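Local structure of probable csgAB operon transcriptional regulatory protein (Salmonella typhimurium, 5XP0) at residues 18-31 with 37-50. The protein acts as the master regulator of curli fimbriae expression, with this chain as its atypical receiver domain, is needed for transcription of the csgAB operon and promotes biofilm formation. Numbering follows the deposited sequence.
Sequences HTLLLITKPSLQAT and LKQSLAITGKLHNI
Pro-26 lies over one face of the Asn-49 side-chain amide. Its CD stands 3.5 Å from Asn-49 CG, almost straight above that carbon, and its CG reaches over toward CB and ND2. The OD1 end of the amide is held by the backbone N of Gln-51. Ile-23 CG2 sits loosely at the edge of the His-48 imidazole, near the ring plane. Leu-21 CG is anti to its own backbone N (chi1 179°), and chi2 of 55° brings CD1 to 3.8 Å from His-48 CB; the two side chains point the same way. His-48 NE2 is bonded to the carbonyl of Arg-52. Ile-23 CG2 also packs 3.6 Å from Ile-50 CB, the two isoleucines crossing at about a right angle.

The backbones of 19-24 and 45-49 form a parallel ladder, with Leu-22 set beside Leu-47. Leu-22 N bonds to Lys-46 O, and Leu-22 O accepts from His-48 N. Helix 28-41 carries the chain from one strand to the other, a beta-alpha-beta crossover. This is the opening unit of the CheY-like receiver fold, whose strand order is 2-1-3-4-5; strand 45-49 is the sheet edge within this chain.

On the helix side, Leu-47 spreads its two methyls. CD1 is 3.6 Å from Thr-31 OG1 and also touches Ala-30 CB, while CD2 is 3.9 Å from Pro-26 CB. The Thr-31 hydroxyl is bonded to the carbonyl of Thr-118 of the second subunit. Leu-20 fills the other end: CD1 reaches Leu-37 CB at 3.6 Å, and CG packs 3.9 Å from Ile-43 CG2. Thr-44 O accepts a straight bond from Leu-20 N (N-H...O angle 173°) and a weak one from Thr-19 OG1. A water bridges His-18 O and Thr-44 N.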
loop_
_atom_site.group_PDB
_atom_site.type_symbol
_atom_site.label_atom_id
_atom_site.label_comp_id
_atom_site.label_asym_id
_atom_site.label_seq_id
_atom_site.Cartn_x
_atom_site.Cartn_y
_atom_site.Cartn_z
ATOM N N HIS B 18 8.389 -21.503 -3.017
ATOM C CA HIS B 18 8.372 -20.104 -3.014
ATOM C C HIS B 18 7.103 -19.573 -2.489
ATOM O O HIS B 18 6.093 -20.017 -2.788
ATOM C CB HIS B 18 8.444 -19.649 -4.422
ATOM C CG HIS B 18 9.551 -20.216 -5.224
ATOM N ND1 HIS B 18 9.383 -21.284 -6.054
ATOM C CD2 HIS B 18 10.819 -19.814 -5.381
ATOM C CE1 HIS B 18 10.510 -21.529 -6.683
ATOM N NE2 HIS B 18 11.398 -20.647 -6.296
ATOM N N THR B 19 7.201 -18.612 -1.692
ATOM C CA THR B 19 6.016 -17.945 -1.171
ATOM C C THR B 19 6.348 -16.492 -0.847
ATOM O O THR B 19 7.448 -16.167 -0.394
ATOM C CB THR B 19 5.467 -18.671 0.054
ATOM O OG1 THR B 19 4.283 -18.009 0.503
ATOM C CG2 THR B 19 6.478 -18.700 1.162
ATOM N N LEU B 20 5.373 -15.619 -1.046
ATOM C CA LEU B 20 5.638 -14.210 -0.853
ATOM C C LEU B 20 5.292 -13.794 0.569
ATOM O O LEU B 20 4.243 -14.155 1.101
ATOM C CB LEU B 20 4.828 -13.333 -1.798
ATOM C CG LEU B 20 5.069 -13.337 -3.291
ATOM C CD1 LEU B 20 4.031 -12.393 -3.874
ATOM C CD2 LEU B 20 6.484 -12.858 -3.608
ATOM N N LEU B 21 6.164 -12.990 1.160
ATOM C CA LEU B 21 5.908 -12.423 2.474
ATOM C C LEU B 21 6.100 -10.923 2.348
ATOM O O LEU B 21 7.231 -10.446 2.229
ATOM C CB LEU B 21 6.830 -13.014 3.518
ATOM C CG LEU B 21 6.643 -12.442 4.921
ATOM C CD1 LEU B 21 5.195 -12.555 5.384
ATOM C CD2 LEU B 21 7.544 -13.197 5.871
ATOM N N LEU B 22 4.995 -10.190 2.289
ATOM C CA LEU B 22 5.067 -8.762 2.100
ATOM C C LEU B 22 5.052 -8.116 3.478
ATOM O O LEU B 22 4.052 -8.174 4.200
ATOM C CB LEU B 22 3.921 -8.308 1.208
ATOM C CG LEU B 22 3.686 -6.792 1.190
ATOM C CD1 LEU B 22 4.862 -6.085 0.621
ATOM C CD2 LEU B 22 2.537 -6.539 0.304
ATOM N N ILE B 23 6.152 -7.501 3.842
ATOM C CA ILE B 23 6.301 -6.915 5.155
ATOM C C ILE B 23 6.212 -5.416 4.982
ATOM O O ILE B 23 7.130 -4.788 4.432
ATOM C CB ILE B 23 7.613 -7.315 5.817
ATOM C CG1 ILE B 23 7.673 -8.827 5.984
ATOM C CG2 ILE B 23 7.752 -6.606 7.210
ATOM C CD1 ILE B 23 8.981 -9.324 6.625
ATOM N N THR B 24 5.127 -4.842 5.481
ATOM C CA THR B 24 4.816 -3.446 5.233
ATOM C C THR B 24 3.801 -2.981 6.271
ATOM O O THR B 24 3.503 -3.682 7.246
ATOM C CB THR B 24 4.276 -3.293 3.816
ATOM O OG1 THR B 24 4.024 -1.899 3.543
ATOM C CG2 THR B 24 3.030 -4.104 3.703
ATOM N N LYS B 25 3.245 -1.802 6.046
ATOM C CA LYS B 25 2.128 -1.341 6.867
ATOM C C LYS B 25 0.856 -1.967 6.322
ATOM O O LYS B 25 0.548 -1.780 5.134
ATOM C CB LYS B 25 1.992 0.169 6.787
ATOM C CG LYS B 25 0.733 0.709 7.494
ATOM C CD LYS B 25 0.632 2.224 7.347
ATOM C CE LYS B 25 1.589 3.000 8.195
ATOM N NZ LYS B 25 1.067 4.409 8.371
ATOM N N PRO B 26 0.086 -2.708 7.125
ATOM C CA PRO B 26 -1.098 -3.340 6.567
ATOM C C PRO B 26 -2.060 -2.242 6.142
ATOM O O PRO B 26 -2.235 -1.234 6.820
ATOM C CB PRO B 26 -1.650 -4.194 7.724
ATOM C CG PRO B 26 -0.545 -4.329 8.672
ATOM C CD PRO B 26 0.285 -3.084 8.537
ATOM N N SER B 27 -2.635 -2.415 4.983
ATOM C CA SER B 27 -3.468 -1.397 4.371
ATOM C C SER B 27 -4.189 -2.064 3.229
ATOM O O SER B 27 -3.719 -3.074 2.681
ATOM C CB SER B 27 -2.640 -0.225 3.837
ATOM O OG SER B 27 -1.862 -0.652 2.725
ATOM N N LEU B 28 -5.307 -1.456 2.824
ATOM C CA LEU B 28 -5.997 -1.981 1.650
ATOM C C LEU B 28 -5.053 -2.005 0.456
ATOM O O LEU B 28 -5.100 -2.926 -0.362
ATOM C CB LEU B 28 -7.225 -1.147 1.310
ATOM C CG LEU B 28 -8.035 -1.775 0.167
ATOM C CD1 LEU B 28 -8.707 -3.069 0.631
ATOM C CD2 LEU B 28 -9.048 -0.845 -0.313
ATOM N N GLN B 29 -4.211 -0.979 0.302
ATOM C CA GLN B 29 -3.371 -0.985 -0.882
ATOM C C GLN B 29 -2.289 -2.065 -0.825
ATOM O O GLN B 29 -1.962 -2.636 -1.863
ATOM C CB GLN B 29 -2.754 0.374 -1.155
ATOM C CG GLN B 29 -1.979 0.931 -0.084
ATOM C CD GLN B 29 -2.787 1.830 0.839
ATOM O OE1 GLN B 29 -3.899 1.482 1.253
ATOM N NE2 GLN B 29 -2.226 2.985 1.175
ATOM N N ALA B 30 -1.760 -2.386 0.358
ATOM C CA ALA B 30 -0.830 -3.513 0.465
ATOM C C ALA B 30 -1.494 -4.821 0.062
ATOM O O ALA B 30 -0.893 -5.660 -0.618
ATOM C CB ALA B 30 -0.288 -3.596 1.886
ATOM N N THR B 31 -2.735 -5.020 0.474
ATOM C CA THR B 31 -3.473 -6.195 0.047
ATOM C C THR B 31 -3.645 -6.233 -1.455
ATOM O O THR B 31 -3.505 -7.302 -2.075
ATOM C CB THR B 31 -4.852 -6.212 0.745
ATOM O OG1 THR B 31 -4.644 -6.359 2.146
ATOM C CG2 THR B 31 -5.743 -7.334 0.204
ATOM N N LEU B 37 0.447 -9.560 -7.082
ATOM C CA LEU B 37 1.656 -10.361 -7.248
ATOM C C LEU B 37 1.331 -11.844 -7.193
ATOM O O LEU B 37 1.843 -12.629 -7.994
ATOM C CB LEU B 37 2.694 -9.968 -6.180
ATOM C CG LEU B 37 3.200 -8.530 -6.219
ATOM C CD1 LEU B 37 4.252 -8.288 -5.161
ATOM C CD2 LEU B 37 3.815 -8.213 -7.588
ATOM N N LYS B 38 0.453 -12.247 -6.277
ATOM C CA LYS B 38 0.099 -13.654 -6.173
ATOM C C LYS B 38 -0.509 -14.139 -7.465
ATOM O O LYS B 38 -0.168 -15.224 -7.953
ATOM C CB LYS B 38 -0.870 -13.888 -5.002
ATOM C CG LYS B 38 -0.186 -13.857 -3.651
ATOM C CD LYS B 38 -1.203 -13.832 -2.536
ATOM C CE LYS B 38 -2.032 -15.085 -2.502
ATOM N NZ LYS B 38 -3.035 -15.013 -1.405
ATOM N N GLN B 39 -1.430 -13.353 -8.031
ATOM C CA GLN B 39 -2.103 -13.784 -9.250
ATOM C C GLN B 39 -1.170 -13.733 -10.446
ATOM O O GLN B 39 -1.202 -14.621 -11.296
ATOM C CB GLN B 39 -3.325 -12.912 -9.523
ATOM C CG GLN B 39 -4.489 -13.188 -8.616
ATOM C CD GLN B 39 -5.537 -12.100 -8.697
ATOM O OE1 GLN B 39 -5.464 -11.215 -9.553
ATOM N NE2 GLN B 39 -6.524 -12.163 -7.816
ATOM N N SER B 40 -0.306 -12.727 -10.516
ATOM C CA SER B 40 0.579 -12.636 -11.660
ATOM C C SER B 40 1.651 -13.705 -11.609
ATOM O O SER B 40 2.103 -14.168 -12.653
ATOM C CB SER B 40 1.257 -11.265 -11.706
ATOM O OG SER B 40 0.314 -10.232 -11.743
ATOM N N LEU B 41 2.105 -14.062 -10.414
ATOM C CA LEU B 41 3.172 -15.036 -10.264
ATOM C C LEU B 41 2.668 -16.447 -10.014
ATOM O O LEU B 41 3.475 -17.368 -10.053
ATOM C CB LEU B 41 4.083 -14.660 -9.088
ATOM C CG LEU B 41 4.765 -13.285 -9.259
ATOM C CD1 LEU B 41 5.314 -12.773 -7.937
ATOM C CD2 LEU B 41 5.866 -13.363 -10.299
ATOM N N ALA B 42 1.374 -16.630 -9.773
ATOM C CA ALA B 42 0.802 -17.931 -9.432
ATOM C C ALA B 42 1.474 -18.502 -8.184
ATOM O O ALA B 42 1.863 -19.668 -8.133
ATOM C CB ALA B 42 0.909 -18.917 -10.612
ATOM N N ILE B 43 1.570 -17.681 -7.145
ATOM C CA ILE B 43 2.252 -18.079 -5.927
ATOM C C ILE B 43 1.399 -17.690 -4.722
ATOM O O ILE B 43 0.541 -16.815 -4.798
ATOM C CB ILE B 43 3.639 -17.405 -5.874
ATOM C CG1 ILE B 43 4.454 -17.897 -4.698
ATOM C CG2 ILE B 43 3.473 -15.913 -5.773
ATOM C CD1 ILE B 43 5.891 -17.341 -4.685
ATOM N N THR B 44 1.626 -18.378 -3.617
ATOM C CA THR B 44 0.949 -18.028 -2.385
ATOM C C THR B 44 1.693 -16.873 -1.719
ATOM O O THR B 44 2.856 -16.576 -2.033
ATOM C CB THR B 44 0.839 -19.259 -1.478
ATOM O OG1 THR B 44 -0.133 -19.016 -0.454
ATOM C CG2 THR B 44 2.147 -19.577 -0.837
ATOM N N GLY B 45 1.019 -16.204 -0.801
ATOM C CA GLY B 45 1.645 -15.062 -0.164
ATOM C C GLY B 45 0.851 -14.595 1.030
ATOM O O GLY B 45 -0.317 -14.953 1.205
ATOM N N LYS B 46 1.509 -13.783 1.849
ATOM C CA LYS B 46 0.876 -13.210 3.035
ATOM C C LYS B 46 1.455 -11.845 3.284
ATOM O O LYS B 46 2.587 -11.550 2.885
ATOM C CB LYS B 46 1.105 -14.072 4.294
ATOM C CG LYS B 46 0.727 -15.539 4.215
ATOM C CD LYS B 46 -0.792 -15.727 4.271
ATOM C CE LYS B 46 -1.241 -17.066 3.695
ATOM N NZ LYS B 46 -2.726 -17.163 3.689
ATOM N N LEU B 47 0.691 -11.054 4.022
ATOM C CA LEU B 47 1.069 -9.725 4.466
ATOM C C LEU B 47 1.471 -9.802 5.926
ATOM O O LEU B 47 0.791 -10.453 6.711
ATOM C CB LEU B 47 -0.138 -8.814 4.301
ATOM C CG LEU B 47 -0.044 -7.303 4.222
ATOM C CD1 LEU B 47 -1.430 -6.771 3.819
ATOM C CD2 LEU B 47 0.362 -6.737 5.562
ATOM N N HIS B 48 2.544 -9.137 6.306
ATOM C CA HIS B 48 2.919 -9.083 7.722
ATOM C C HIS B 48 3.241 -7.653 8.128
ATOM O O HIS B 48 4.028 -6.983 7.463
ATOM C CB HIS B 48 4.109 -9.989 8.023
ATOM C CG HIS B 48 4.579 -9.907 9.441
ATOM N ND1 HIS B 48 4.057 -10.697 10.441
ATOM C CD2 HIS B 48 5.490 -9.098 10.036
ATOM C CE1 HIS B 48 4.664 -10.419 11.580
ATOM N NE2 HIS B 48 5.535 -9.449 11.362
ATOM N N ASN B 49 2.690 -7.215 9.262
ATOM C CA ASN B 49 2.924 -5.871 9.772
ATOM C C ASN B 49 4.392 -5.696 10.151
ATOM O O ASN B 49 4.877 -6.340 11.093
ATOM C CB ASN B 49 2.071 -5.634 11.016
ATOM C CG ASN B 49 2.045 -4.181 11.418
ATOM O OD1 ASN B 49 2.991 -3.421 11.158
ATOM N ND2 ASN B 49 0.942 -3.771 12.008
ATOM N N ILE B 50 5.073 -4.787 9.451
ATOM C CA ILE B 50 6.490 -4.487 9.664
ATOM C C ILE B 50 6.785 -4.074 11.089
ATOM O O ILE B 50 7.931 -4.214 11.560
ATOM C CB ILE B 50 6.921 -3.385 8.682
ATOM C CG1 ILE B 50 8.435 -3.214 8.723
ATOM C CG2 ILE B 50 6.196 -2.038 8.987
ATOM C CD1 ILE B 50 8.983 -2.414 7.536
HETATM O O HOH W 1 3.632 -20.676 -3.496
#